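Local coordinates for coelenterazine-binding protein ca-bound apo form (PDB 2HQ8), which binds the luciferin coelenterazine and, when calcium is bound, probably lets it react with luciferase and oxygen, at residues A[20-25]-A[131-136]. Numbering follows the deposited sequence.
Sequences MQRVDV and VGPDLT. With CA (calcium ion), chain D.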
loop_
_atom_site.group_PDB
_atom_site.type_symbol
_atom_site.label_atom_id
_atom_site.label_comp_id
_atom_site.label_asym_id
_atom_site.label_seq_id
_atom_site.Cartn_x
_atom_site.Cartn_y
_atom_site.Cartn_z
ATOM N N MET A 20 2.104 0.045 -8.222
ATOM C CA MET A 20 2.801 -1.155 -8.745
ATOM C C MET A 20 4.339 -1.024 -8.669
ATOM O O MET A 20 5.051 -1.962 -8.282
ATOM C CB MET A 20 2.311 -1.483 -10.168
ATOM C CG MET A 20 0.803 -1.685 -10.298
ATOM S SD MET A 20 0.054 -2.688 -9.013
ATOM C CE MET A 20 -1.665 -2.445 -9.396
ATOM N N GLN A 21 4.865 0.150 -8.972
ATOM C CA GLN A 21 6.322 0.352 -8.856
ATOM C C GLN A 21 6.819 0.236 -7.425
ATOM O O GLN A 21 7.836 -0.378 -7.184
ATOM C CB GLN A 21 6.747 1.662 -9.488
ATOM C CG GLN A 21 6.645 1.592 -11.013
ATOM C CD GLN A 21 7.151 2.847 -11.692
ATOM O OE1 GLN A 21 7.964 3.584 -11.131
ATOM N NE2 GLN A 21 6.664 3.099 -12.906
ATOM N N ARG A 22 6.067 0.767 -6.466
ATOM C CA ARG A 22 6.410 0.615 -5.047
ATOM C C ARG A 22 6.356 -0.851 -4.584
ATOM O O ARG A 22 7.237 -1.288 -3.847
ATOM C CB ARG A 22 5.500 1.496 -4.167
ATOM C CG ARG A 22 5.803 3.009 -4.293
ATOM C CD ARG A 22 7.291 3.375 -4.103
ATOM N NE ARG A 22 8.079 3.221 -5.342
ATOM C CZ ARG A 22 9.368 2.861 -5.409
ATOM N NH1 ARG A 22 10.073 2.630 -4.310
ATOM N NH2 ARG A 22 9.968 2.736 -6.587
ATOM N N VAL A 23 5.329 -1.581 -5.021
ATOM C CA VAL A 23 5.144 -3.004 -4.650
ATOM C C VAL A 23 6.268 -3.834 -5.265
ATOM O O VAL A 23 6.762 -4.762 -4.636
ATOM C CB VAL A 23 3.733 -3.564 -4.998
ATOM C CG1 VAL A 23 3.644 -5.098 -4.765
ATOM C CG2 VAL A 23 2.638 -2.823 -4.161
ATOM N N ASP A 24 6.709 -3.457 -6.459
ATOM C CA ASP A 24 7.857 -4.167 -7.076
ATOM C C ASP A 24 9.190 -3.830 -6.386
ATOM O O ASP A 24 10.057 -3.143 -6.964
ATOM C CB ASP A 24 7.965 -3.886 -8.573
ATOM C CG ASP A 24 9.162 -4.605 -9.219
ATOM O OD1 ASP A 24 9.679 -5.575 -8.636
ATOM O OD2 ASP A 24 9.566 -4.183 -10.307
ATOM N N VAL A 25 9.366 -4.362 -5.182
ATOM C CA VAL A 25 10.603 -4.166 -4.427
ATOM C C VAL A 25 11.750 -4.984 -4.977
ATOM O O VAL A 25 12.917 -4.611 -4.777
ATOM C CB VAL A 25 10.434 -4.402 -2.919
ATOM C CG1 VAL A 25 9.629 -3.218 -2.317
ATOM C CG2 VAL A 25 9.764 -5.780 -2.620
ATOM N N VAL A 131 8.865 -0.269 0.881
ATOM C CA VAL A 131 8.469 -0.177 -0.535
ATOM C C VAL A 131 9.183 0.939 -1.268
ATOM O O VAL A 131 9.251 0.921 -2.491
ATOM C CB VAL A 131 6.930 -0.036 -0.759
ATOM C CG1 VAL A 131 6.196 -1.276 -0.268
ATOM C CG2 VAL A 131 6.371 1.307 -0.149
ATOM N N GLY A 132 9.728 1.903 -0.522
ATOM C CA GLY A 132 10.347 3.094 -1.129
ATOM C C GLY A 132 11.637 3.354 -0.393
ATOM O O GLY A 132 11.702 4.251 0.458
ATOM N N PRO A 133 12.671 2.548 -0.683
ATOM C CA PRO A 133 13.927 2.683 0.058
ATOM C C PRO A 133 14.596 4.061 -0.064
ATOM O O PRO A 133 15.395 4.413 0.800
ATOM C CB PRO A 133 14.823 1.598 -0.563
ATOM C CG PRO A 133 13.891 0.601 -1.108
ATOM C CD PRO A 133 12.717 1.424 -1.634
ATOM N N ASP A 134 14.263 4.782 -1.135
ATOM C CA ASP A 134 14.693 6.144 -1.450
ATOM C C ASP A 134 13.977 7.224 -0.663
ATOM O O ASP A 134 14.365 8.396 -0.715
ATOM C CB ASP A 134 14.327 6.400 -2.908
ATOM C CG ASP A 134 12.896 5.892 -3.247
ATOM O OD1 ASP A 134 12.624 4.654 -3.162
ATOM O OD2 ASP A 134 12.038 6.737 -3.583
ATOM N N LEU A 135 12.892 6.864 0.017
ATOM C CA LEU A 135 12.107 7.870 0.721
ATOM C C LEU A 135 12.793 8.266 2.026
ATOM O O LEU A 135 13.132 7.395 2.865
ATOM C CB LEU A 135 10.709 7.307 1.003
ATOM C CG LEU A 135 9.702 8.300 1.549
ATOM C CD1 LEU A 135 9.114 9.141 0.427
ATOM C CD2 LEU A 135 8.607 7.504 2.280
ATOM N N THR A 136 12.997 9.570 2.220
ATOM C CA THR A 136 13.709 10.015 3.422
ATOM C C THR A 136 12.839 9.886 4.661
ATOM O O THR A 136 11.601 9.847 4.563
ATOM C CB THR A 136 14.179 11.485 3.353
ATOM O OG1 THR A 136 13.026 12.341 3.256
ATOM C CG2 THR A 136 15.100 11.731 2.142
HETATM CA CA CA D . 9.039 -7.835 -8.430
HETATM O O HOH W 1 8.762 -10.126 -9.032
#
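Arg22 and Val131 meet where the end of the first helix of EF-hand 1, helix 6-23, reaches the linker between EF-hands 3 and 4. That linker joins helices 121-131 and 137-147. The backbones come close, with 5.0 Å from Arg22 CA to Val131 CA. Residues 132-135 form a type I beta turn, closed by Leu135 N to Gly132 O.

On the far side of helix 6-23's end, Asp24 OD1 binds calcium at 2.4 Å. Thr26, Asp28, Asp35 and Phe30, the last through its backbone O, also bind this ion.

The apolar contacts centre on Val131. Its CB lies 4.0 Å from Arg22 CB. Val25 CG1, set anti to its carbonyl carbon (chi1 -72°), is thereby laid 3.7 Å from Val131 CA and 4.4 Å from Val131 CG1. Ile39 and Arg42 of helix 33-46 touch Val131 and Val25 respectively. Val131 CB also packs against the carbonyl oxygen Arg22 O, at 3.3 Å.

The Arg22 side chain bends at chi2 (-51°) and chi3 (84°) and swings over the end of helix 121-131. Gly132 CA and Pro133 CD are non-polar neighbours at the guanidinium edge, near its plane.

The polar contacts belong to the same guanidinium. NH1 sits 2.6 Å from Val131 O. A salt bridge joins Arg22 NH1 to Asp134 OD1 at 3.5 Å, with the oxygen well out of the guanidinium plane and no N-H aimed at it.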